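Alpha/beta hydrolase (Xanthomonas campestris pv. campestris, PDB 2QJW) is probably a hydrolase of the alpha/beta superfamily, of unknown substrate, whose fold and residue pattern are consistent with Ser-His-Asp catalysis. Local coordinates at residues A127-L132 with L151-H156; L100-P105 with V120-V125. One frame throughout, in Å; residues are numbered along the deposited sequence. Where two conformers were deposited one is given.

Interaction 1. Residues A127-L132 with L151-H156; sequences AWHDEL and LVDDGH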
loop_
_atom_site.group_PDB
_atom_site.type_symbol
_atom_site.label_atom_id
_atom_site.label_comp_id
_atom_site.label_asym_id
_atom_site.label_seq_id
_atom_site.Cartn_x
_atom_site.Cartn_y
_atom_site.Cartn_z
ATOM N N ALA A 127 -8.280 5.707 -3.238
ATOM C CA ALA A 127 -9.454 4.813 -3.410
ATOM C C ALA A 127 -9.585 4.337 -4.846
ATOM O O ALA A 127 -9.675 5.174 -5.756
ATOM C CB ALA A 127 -10.692 5.585 -2.995
ATOM N N TRP A 128 -9.668 3.023 -5.055
ATOM C CA TRP A 128 -9.914 2.497 -6.367
ATOM C C TRP A 128 -11.161 3.141 -6.989
ATOM O O TRP A 128 -11.143 3.331 -8.232
ATOM C CB TRP A 128 -10.181 0.987 -6.298
ATOM C CG TRP A 128 -8.995 0.106 -6.257
ATOM C CD1 TRP A 128 -8.713 -0.811 -5.317
ATOM C CD2 TRP A 128 -7.945 0.021 -7.224
ATOM N NE1 TRP A 128 -7.537 -1.453 -5.606
ATOM C CE2 TRP A 128 -7.059 -0.987 -6.790
ATOM C CE3 TRP A 128 -7.685 0.661 -8.455
ATOM C CZ2 TRP A 128 -5.963 -1.330 -7.488
ATOM C CZ3 TRP A 128 -6.564 0.278 -9.162
ATOM C CH2 TRP A 128 -5.722 -0.700 -8.674
ATOM N N HIS A 129 -12.197 3.372 -6.201
ATOM C CA HIS A 129 -13.501 3.830 -6.699
ATOM C C HIS A 129 -13.754 5.290 -6.463
ATOM O O HIS A 129 -14.912 5.710 -6.444
ATOM C CB HIS A 129 -14.603 3.025 -6.073
ATOM C CG HIS A 129 -14.357 1.575 -6.152
ATOM N ND1 HIS A 129 -14.285 0.923 -7.358
ATOM C CD2 HIS A 129 -14.139 0.644 -5.190
ATOM C CE1 HIS A 129 -14.036 -0.360 -7.137
ATOM N NE2 HIS A 129 -13.972 -0.554 -5.830
ATOM N N ASP A 130 -12.704 6.091 -6.362
ATOM C CA ASP A 130 -12.866 7.494 -6.157
ATOM C C ASP A 130 -13.652 8.044 -7.367
ATOM O O ASP A 130 -13.241 7.860 -8.513
ATOM C CB ASP A 130 -11.508 8.167 -6.067
ATOM C CG ASP A 130 -11.563 9.542 -5.526
ATOM O OD1 ASP A 130 -12.406 10.362 -5.958
ATOM O OD2 ASP A 130 -10.774 9.842 -4.594
ATOM N N GLU A 131 -14.799 8.657 -7.091
ATOM C CA GLU A 131 -15.642 9.250 -8.145
ATOM C C GLU A 131 -15.140 10.607 -8.628
ATOM O O GLU A 131 -15.499 11.039 -9.759
ATOM C CB GLU A 131 -17.106 9.365 -7.658
ATOM C CG GLU A 131 -17.312 10.388 -6.518
ATOM C CD GLU A 131 -18.707 10.512 -5.948
ATOM O OE1 GLU A 131 -19.454 9.550 -5.985
ATOM O OE2 GLU A 131 -19.023 11.606 -5.423
ATOM N N LEU A 132 -14.345 11.299 -7.804
ATOM C CA LEU A 132 -13.865 12.663 -8.095
ATOM C C LEU A 132 -12.457 12.772 -8.688
ATOM O O LEU A 132 -12.164 13.665 -9.496
ATOM C CB LEU A 132 -13.895 13.492 -6.805
ATOM C CG LEU A 132 -15.263 13.717 -6.181
ATOM C CD1 LEU A 132 -15.127 14.491 -4.827
ATOM C CD2 LEU A 132 -16.254 14.459 -7.108
ATOM N N LEU A 151 -3.582 1.452 -2.818
ATOM C CA LEU A 151 -4.927 1.508 -3.406
ATOM C C LEU A 151 -5.788 0.557 -2.616
ATOM O O LEU A 151 -5.497 -0.629 -2.508
ATOM C CB LEU A 151 -4.866 1.169 -4.917
ATOM C CG LEU A 151 -4.149 2.216 -5.766
ATOM C CD1 LEU A 151 -3.391 1.583 -6.887
ATOM C CD2 LEU A 151 -5.179 3.249 -6.232
ATOM N N VAL A 152 -6.919 1.097 -2.197
ATOM C CA VAL A 152 -7.893 0.354 -1.391
ATOM C C VAL A 152 -9.287 0.356 -2.014
ATOM O O VAL A 152 -9.633 1.237 -2.807
ATOM C CB VAL A 152 -7.997 0.897 0.057
ATOM C CG1 VAL A 152 -6.653 0.810 0.792
ATOM C CG2 VAL A 152 -8.456 2.347 0.085
ATOM N N ASP A 153 -10.030 -0.678 -1.675
ATOM C CA ASP A 153 -11.409 -0.852 -2.176
ATOM C C ASP A 153 -12.366 0.042 -1.460
ATOM O O ASP A 153 -12.952 -0.359 -0.449
ATOM C CB ASP A 153 -11.790 -2.313 -2.027
ATOM C CG ASP A 153 -13.201 -2.611 -2.548
ATOM O OD1 ASP A 153 -13.715 -1.733 -3.264
ATOM O OD2 ASP A 153 -13.671 -3.741 -2.289
ATOM N N ASP A 154 -12.460 1.287 -1.928
ATOM C CA ASP A 154 -13.265 2.290 -1.226
ATOM C C ASP A 154 -13.518 3.406 -2.246
ATOM O O ASP A 154 -12.972 3.415 -3.351
ATOM C CB ASP A 154 -12.554 2.833 0.042
ATOM C CG ASP A 154 -13.493 3.241 1.145
ATOM O OD1 ASP A 154 -14.661 3.607 0.924
ATOM O OD2 ASP A 154 -13.103 3.175 2.331
ATOM N N GLY A 155 -14.318 4.387 -1.839
ATOM C CA GLY A 155 -14.484 5.628 -2.561
ATOM C C GLY A 155 -13.688 6.767 -1.957
ATOM O O GLY A 155 -12.904 6.574 -1.007
ATOM N N HIS A 156 -13.933 7.966 -2.445
ATOM C CA HIS A 156 -13.165 9.127 -2.067
ATOM C C HIS A 156 -13.059 9.415 -0.586
ATOM O O HIS A 156 -12.080 9.980 -0.129
ATOM C CB HIS A 156 -13.769 10.351 -2.785
ATOM C CG HIS A 156 -13.025 11.599 -2.554
ATOM N ND1 HIS A 156 -11.790 11.840 -3.106
ATOM C CD2 HIS A 156 -13.354 12.710 -1.840
ATOM C CE1 HIS A 156 -11.377 13.037 -2.692
ATOM N NE2 HIS A 156 -12.309 13.584 -1.940
HETATM O O HOH W 1 -16.014 8.293 -4.317
#

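Interaction 2. Residues L100-P105 with V120-V125; sequences LFLMVP and VPISIV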
loop_
_atom_site.group_PDB
_atom_site.type_symbol
_atom_site.label_atom_id
_atom_site.label_comp_id
_atom_site.label_asym_id
_atom_site.label_seq_id
_atom_site.Cartn_x
_atom_site.Cartn_y
_atom_site.Cartn_z
ATOM N N LEU A 100 5.951 13.450 3.099
ATOM C CA LEU A 100 4.612 13.848 2.701
ATOM C C LEU A 100 3.664 12.656 2.673
ATOM O O LEU A 100 3.954 11.660 1.992
ATOM C CB LEU A 100 4.715 14.443 1.313
ATOM C CG LEU A 100 3.535 15.134 0.665
ATOM C CD1 LEU A 100 3.008 16.355 1.538
ATOM C CD2 LEU A 100 3.912 15.557 -0.771
ATOM N N PHE A 101 2.515 12.774 3.353
ATOM C CA PHE A 101 1.509 11.725 3.406
ATOM C C PHE A 101 0.217 12.261 2.804
ATOM O O PHE A 101 -0.363 13.227 3.325
ATOM C CB PHE A 101 1.247 11.198 4.813
ATOM C CG PHE A 101 0.291 10.071 4.837
ATOM C CD1 PHE A 101 0.677 8.847 4.405
ATOM C CD2 PHE A 101 -0.989 10.249 5.274
ATOM C CE1 PHE A 101 -0.215 7.772 4.451
ATOM C CE2 PHE A 101 -1.890 9.191 5.287
ATOM C CZ PHE A 101 -1.512 7.950 4.868
ATOM N N LEU A 102 -0.214 11.654 1.713
ATOM C CA LEU A 102 -1.364 12.187 0.973
ATOM C C LEU A 102 -2.460 11.186 0.854
ATOM O O LEU A 102 -2.298 10.140 0.273
ATOM C CB LEU A 102 -0.922 12.556 -0.417
ATOM C CG LEU A 102 0.319 13.424 -0.615
ATOM C CD1 LEU A 102 0.682 13.714 -2.102
ATOM C CD2 LEU A 102 0.129 14.758 0.118
HETATM N N MSE A 103 -3.623 11.501 1.415
HETATM C CA MSE A 103 -4.859 10.710 1.228
HETATM C C MSE A 103 -5.659 11.360 0.084
HETATM O O MSE A 103 -5.846 12.571 0.075
HETATM C CB MSE A 103 -5.686 10.604 2.471
HETATM C CG MSE A 103 -4.923 9.972 3.654
HETATM SE SE MSE A 103 -5.892 9.840 5.269
HETATM C CE MSE A 103 -5.837 11.672 5.663
ATOM N N VAL A 104 -6.094 10.527 -0.862
ATOM C CA VAL A 104 -6.952 10.932 -2.029
ATOM C C VAL A 104 -6.554 12.319 -2.566
ATOM O O VAL A 104 -7.361 13.237 -2.599
ATOM C CB VAL A 104 -8.488 10.775 -1.734
ATOM C CG1 VAL A 104 -8.822 9.278 -1.664
ATOM C CG2 VAL A 104 -8.912 11.465 -0.485
ATOM N N PRO A 105 -5.295 12.474 -3.014
ATOM C CA PRO A 105 -4.843 13.767 -3.539
ATOM C C PRO A 105 -5.423 14.085 -4.916
ATOM O O PRO A 105 -5.345 13.246 -5.779
ATOM C CB PRO A 105 -3.314 13.571 -3.627
ATOM C CG PRO A 105 -3.118 12.186 -3.893
ATOM C CD PRO A 105 -4.214 11.470 -3.104
ATOM N N VAL A 120 10.976 14.390 -1.822
ATOM C CA VAL A 120 11.127 13.782 -0.533
ATOM C C VAL A 120 10.242 12.515 -0.453
ATOM O O VAL A 120 9.469 12.265 -1.373
ATOM C CB VAL A 120 10.751 14.781 0.556
ATOM C CG1 VAL A 120 11.652 16.049 0.413
ATOM C CG2 VAL A 120 9.272 15.192 0.535
ATOM N N PRO A 121 10.368 11.711 0.605
ATOM C CA PRO A 121 9.471 10.522 0.689
ATOM C C PRO A 121 7.992 10.925 0.628
ATOM O O PRO A 121 7.574 11.857 1.328
ATOM C CB PRO A 121 9.826 9.930 1.993
ATOM C CG PRO A 121 11.274 10.395 2.242
ATOM C CD PRO A 121 11.348 11.753 1.706
ATOM N N ILE A 122 7.264 10.285 -0.273
ATOM C CA ILE A 122 5.819 10.500 -0.453
ATOM C C ILE A 122 5.129 9.164 -0.318
ATOM O O ILE A 122 5.567 8.187 -0.949
ATOM C CB ILE A 122 5.489 11.112 -1.814
ATOM C CG1 ILE A 122 6.232 12.469 -1.976
ATOM C CG2 ILE A 122 3.987 11.250 -2.019
ATOM C CD1 ILE A 122 6.208 13.008 -3.414
ATOM N N SER A 123 4.090 9.124 0.515
ATOM C CA SER A 123 3.241 7.953 0.678
ATOM C C SER A 123 1.809 8.400 0.445
ATOM O O SER A 123 1.388 9.376 1.032
ATOM C CB SER A 123 3.433 7.331 2.031
ATOM O OG SER A 123 2.597 6.232 2.236
ATOM N N ILE A 124 1.087 7.660 -0.399
ATOM C CA ILE A 124 -0.245 8.019 -0.847
ATOM C C ILE A 124 -1.173 6.871 -0.527
ATOM O O ILE A 124 -0.823 5.703 -0.735
ATOM C CB ILE A 124 -0.271 8.305 -2.388
ATOM C CG1 ILE A 124 0.761 9.368 -2.792
ATOM C CG2 ILE A 124 -1.688 8.667 -2.862
ATOM C CD1 ILE A 124 1.032 9.338 -4.290
ATOM N N VAL A 125 -2.359 7.211 -0.056
ATOM C CA VAL A 125 -3.492 6.262 0.065
ATOM C C VAL A 125 -4.586 6.780 -0.856
ATOM O O VAL A 125 -5.050 7.878 -0.654
ATOM C CB VAL A 125 -4.027 6.038 1.485
ATOM C CG1 VAL A 125 -5.182 5.031 1.501
ATOM C CG2 VAL A 125 -2.869 5.559 2.349
#

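Interaction 1. Residues A127-L132 with L151-H156
His156 lies beside Asp130, both side chains pointing the same way. Its CB packs 3.5 Å from Asp130 OD2, and CG, anti to the backbone N (chi1 -176°), stays beside the same carboxylate. At the ring, ND1 donates to Asp130 OD2 over 2.7 Å; the oxygen lies in the ring plane and is approached on its syn side, though ring and carboxylate are turned 67° apart. CE1 lies 3.8 Å from Asp130 OD2. Farther round, CD2 passes under Leu132 CD1 at 3.9 Å, a CH-pi contact over one face, and NE2 is near the same methyl; the His156 side chain also touches Ser82. The set fits a Ser-His-Asp triad, with Asp130 probably orienting the histidine. Asp130 is itself steadied by an Asx turn: its OD1 accepts from Leu132 N and also from Ile133 N. A water accepts from both Glu131 N and His156 N, bridging the two backbones.

At the other end Trp128 N bonds to Val152 O at 2.9 Å, one of the bonds that make the parallel bridge of Ala127 with Val152, and His129 N reaches Asp154 O at 3.0 Å. Both donors lie within the type I turn from Ala127 to Asp130. Leu151 CB rests on one face of the Trp128 indole, 3.6 Å from CE2, while NE1 donates to Ala147 O of the second subunit. His129 NE2 makes a weak bond to Asp153 OD1 at 2.8 Å and another weak one to Ser146 of the second subunit.

Residues 127-132 lead from strand 122-127 to helix 135-145. Residues 151-156 leave strand 148-152, an edge strand of its own chain's sheet, where Leu151 pairs antiparallel with a strand of the second subunit and carries the sheet across the interface.

Interaction 2. Residues L100-P105 with V120-V125
Phe101 and Val125 meet obliquely, ring CZ 3.7 Å from Val125 CG2; Ser123, two residues before Val125, is the residue paired with Phe101. Phe101 CG stands anti to the backbone N (chi1 -176°), and the ring's CE1 comes 3.9 Å from Ser123 OG. This buried part is the tightly packed one: an unbroken run of 2.9 Å bonds joins Ser123 N to Leu100 O, Leu102 N to Ser123 O and Val125 N to Leu102 O, and CA-H groups also approach the carbonyls, Ile124 CA lying 3.2 Å from Leu102 O. Strands 100-103 and 122-125 run parallel, their axes 4.7 Å apart and 14° off line.

These are two neighbouring interior strands in the parallel sheet of an alpha/beta hydrolase, with helices on both faces. Phe101, selenomethionine Met103 and Val125 pack against helix 162-174. On the opposite face Leu100 and Leu102 touch helix 83-92, and Ile122 and Ile124 touch helix 135-145. There Leu100 CD2 and Ile122 CG1 lie side by side at 4.0 Å, and Leu102 CD1 crosses to Ile122 CG2 at 4.1 Å.

Past Met103 the chain bends at Val104, whose backbone adopts left-handed angles (phi 37°), yet its N still bonds to Val125 O; Pro105 CD then lies 3.8 Å from Ile124 CG2. At the other end the contact is loose and opens to solvent. Leu100 N takes Pro121 O as acceptor, but the exposed Pro121 ring has no close contact with strand 100-103, and Val120 is partly exposed.

In the fold
Interaction 2 comes first along the chain and closes before interaction 1 opens; their centres lie about 15 Å apart. Strand 122-127 connects them, supplying one partner of interaction 2 and then running into the turn of interaction 1, with strand 148-152 next to it in the same sheet. Interaction 2 sits in the buried middle of the chain, about 7 Å from its centre, and interaction 1 about 16 Å out, at the subunit interface. They meet at Val104, whose CG1 packs against Asp130 OD2 at 3.6 Å and whose CG2 lies 3.5 Å from His156 O. The loop after strand 99-103 thus probably helps line the presumed catalytic site.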